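Local coordinates for protein LbaCas13a H328A (C2c2) (Lachnospiraceae bacterium NK4A179, PDB 5WLH) that binds CRISPR RNA as a type VI effector and probably uses it to guide cleavage of target RNA, at residues V306-Y311 and K384-D389. Numbering follows the deposited sequence.
Sequences VVLYFY and KAVEED
L308 reaches A385 and V386 with the two branches of its isobutyl group, and the whole contact across V306-Y311 and K384-D389 is apolar. CD1 of L308 presses on CB of A385 at 3.4 Å, tighter than usual for two carbons, while CD2 of L308 lies 3.6 Å from CG1 of V386. CD2 also stays within 3.8 Å of the A385 CB, which therefore sits against both methyls of the fork. The reach follows from chi1 of L308 (164°), which sets CG anti to the backbone N and extends the branches across a CA separation of 7.9 Å between L308 and A385. Replacing L308 with an alanine would probably open a gap beside A385 and take away the methyl that V386 CG1 meets across the contact. On the exposed side of helix 357-388, K384 NZ and E388 OE2 form an i to i+4 salt bridge at 2.6 Å, using the carboxylate's syn lone pair. One polar tie lies beside the apolar patch: Q381 NE2, on helix 357-388, donates to L308 O. The site thus joins the C-terminal turns of helices 292-311 and 357-388, with helix 398-417 packing on both Y309 and V386, and helix 429-458 on V306 and F310.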
loop_
_atom_site.group_PDB
_atom_site.type_symbol
_atom_site.label_atom_id
_atom_site.label_comp_id
_atom_site.label_asym_id
_atom_site.label_seq_id
_atom_site.Cartn_x
_atom_site.Cartn_y
_atom_site.Cartn_z
ATOM N N VAL A 306 26.445 18.035 12.302
ATOM C CA VAL A 306 25.751 17.149 13.237
ATOM C C VAL A 306 26.533 17.052 14.540
ATOM O O VAL A 306 25.963 17.116 15.638
ATOM C CB VAL A 306 25.550 15.758 12.614
ATOM C CG1 VAL A 306 24.946 14.788 13.643
ATOM C CG2 VAL A 306 24.681 15.845 11.368
ATOM N N VAL A 307 27.851 16.882 14.439
ATOM C CA VAL A 307 28.655 16.790 15.653
ATOM C C VAL A 307 28.531 18.078 16.462
ATOM O O VAL A 307 28.341 18.047 17.689
ATOM C CB VAL A 307 30.118 16.470 15.303
ATOM C CG1 VAL A 307 31.015 16.655 16.551
ATOM C CG2 VAL A 307 30.233 15.043 14.736
ATOM N N LEU A 308 28.624 19.230 15.788
ATOM C CA LEU A 308 28.468 20.514 16.467
ATOM C C LEU A 308 27.127 20.606 17.181
ATOM O O LEU A 308 27.050 21.051 18.335
ATOM C CB LEU A 308 28.604 21.662 15.471
ATOM C CG LEU A 308 28.091 23.004 15.987
ATOM C CD1 LEU A 308 29.024 23.539 17.071
ATOM C CD2 LEU A 308 27.927 24.018 14.853
ATOM N N TYR A 309 26.056 20.204 16.501
ATOM C CA TYR A 309 24.721 20.378 17.052
ATOM C C TYR A 309 24.563 19.640 18.369
ATOM O O TYR A 309 24.023 20.188 19.343
ATOM C CB TYR A 309 23.682 19.895 16.040
ATOM C CG TYR A 309 22.267 20.321 16.349
ATOM C CD1 TYR A 309 21.473 19.594 17.233
ATOM C CD2 TYR A 309 21.720 21.439 15.741
ATOM C CE1 TYR A 309 20.166 19.974 17.488
ATOM C CE2 TYR A 309 20.416 21.835 16.001
ATOM C CZ TYR A 309 19.655 21.103 16.886
ATOM O OH TYR A 309 18.365 21.500 17.119
ATOM N N PHE A 310 25.037 18.402 18.430
ATOM C CA PHE A 310 24.767 17.550 19.573
ATOM C C PHE A 310 25.898 17.519 20.589
ATOM O O PHE A 310 25.652 17.173 21.747
ATOM C CB PHE A 310 24.491 16.114 19.115
ATOM C CG PHE A 310 23.186 15.968 18.407
ATOM C CD1 PHE A 310 21.998 15.928 19.129
ATOM C CD2 PHE A 310 23.133 15.916 17.022
ATOM C CE1 PHE A 310 20.772 15.813 18.477
ATOM C CE2 PHE A 310 21.908 15.807 16.369
ATOM C CZ PHE A 310 20.729 15.746 17.103
ATOM N N TYR A 311 27.119 17.846 20.187
ATOM C CA TYR A 311 28.261 17.698 21.078
ATOM C C TYR A 311 28.998 18.999 21.319
ATOM O O TYR A 311 29.921 19.022 22.138
ATOM C CB TYR A 311 29.228 16.630 20.546
ATOM C CG TYR A 311 28.533 15.299 20.374
ATOM C CD1 TYR A 311 28.350 14.441 21.452
ATOM C CD2 TYR A 311 28.017 14.920 19.135
ATOM C CE1 TYR A 311 27.676 13.221 21.290
ATOM C CE2 TYR A 311 27.366 13.715 18.964
ATOM C CZ TYR A 311 27.188 12.871 20.044
ATOM O OH TYR A 311 26.529 11.677 19.851
ATOM N N LYS A 384 25.053 29.841 16.667
ATOM C CA LYS A 384 26.136 30.727 17.090
ATOM C C LYS A 384 27.494 30.215 16.615
ATOM O O LYS A 384 28.318 30.991 16.113
ATOM C CB LYS A 384 26.111 30.876 18.612
ATOM C CG LYS A 384 27.383 31.471 19.206
ATOM C CD LYS A 384 27.276 31.602 20.724
ATOM C CE LYS A 384 28.514 32.262 21.318
ATOM N NZ LYS A 384 28.510 33.731 21.064
ATOM N N ALA A 385 27.744 28.912 16.753
ATOM C CA ALA A 385 29.046 28.372 16.385
ATOM C C ALA A 385 29.286 28.412 14.876
ATOM O O ALA A 385 30.418 28.662 14.441
ATOM C CB ALA A 385 29.189 26.948 16.911
ATOM N N VAL A 386 28.267 28.136 14.050
ATOM C CA VAL A 386 28.524 28.200 12.610
ATOM C C VAL A 386 28.747 29.631 12.160
ATOM O O VAL A 386 29.380 29.862 11.118
ATOM C CB VAL A 386 27.402 27.577 11.754
ATOM C CG1 VAL A 386 27.248 26.104 12.059
ATOM C CG2 VAL A 386 26.103 28.328 11.921
ATOM N N GLU A 387 28.221 30.596 12.915
ATOM C CA GLU A 387 28.482 32.008 12.658
ATOM C C GLU A 387 29.883 32.404 13.114
ATOM O O GLU A 387 30.565 33.181 12.434
ATOM C CB GLU A 387 27.431 32.874 13.366
ATOM C CG GLU A 387 26.027 32.835 12.747
ATOM C CD GLU A 387 24.927 33.409 13.654
ATOM O OE1 GLU A 387 25.159 33.595 14.872
ATOM O OE2 GLU A 387 23.816 33.676 13.136
ATOM N N GLU A 388 30.337 31.867 14.246
ATOM C CA GLU A 388 31.542 32.354 14.907
ATOM C C GLU A 388 32.757 31.464 14.740
ATOM O O GLU A 388 33.879 31.962 14.823
ATOM C CB GLU A 388 31.284 32.539 16.409
ATOM C CG GLU A 388 30.180 33.517 16.708
ATOM C CD GLU A 388 29.879 33.625 18.194
ATOM O OE1 GLU A 388 30.671 33.113 19.015
ATOM O OE2 GLU A 388 28.835 34.215 18.537
ATOM N N ASP A 389 32.579 30.169 14.520
ATOM C CA ASP A 389 33.690 29.226 14.593
ATOM C C ASP A 389 33.623 28.234 13.435
ATOM O O ASP A 389 33.755 27.025 13.618
ATOM C CB ASP A 389 33.696 28.494 15.939
ATOM C CG ASP A 389 35.098 28.298 16.499
ATOM O OD1 ASP A 389 36.075 28.743 15.854
ATOM O OD2 ASP A 389 35.221 27.681 17.584
#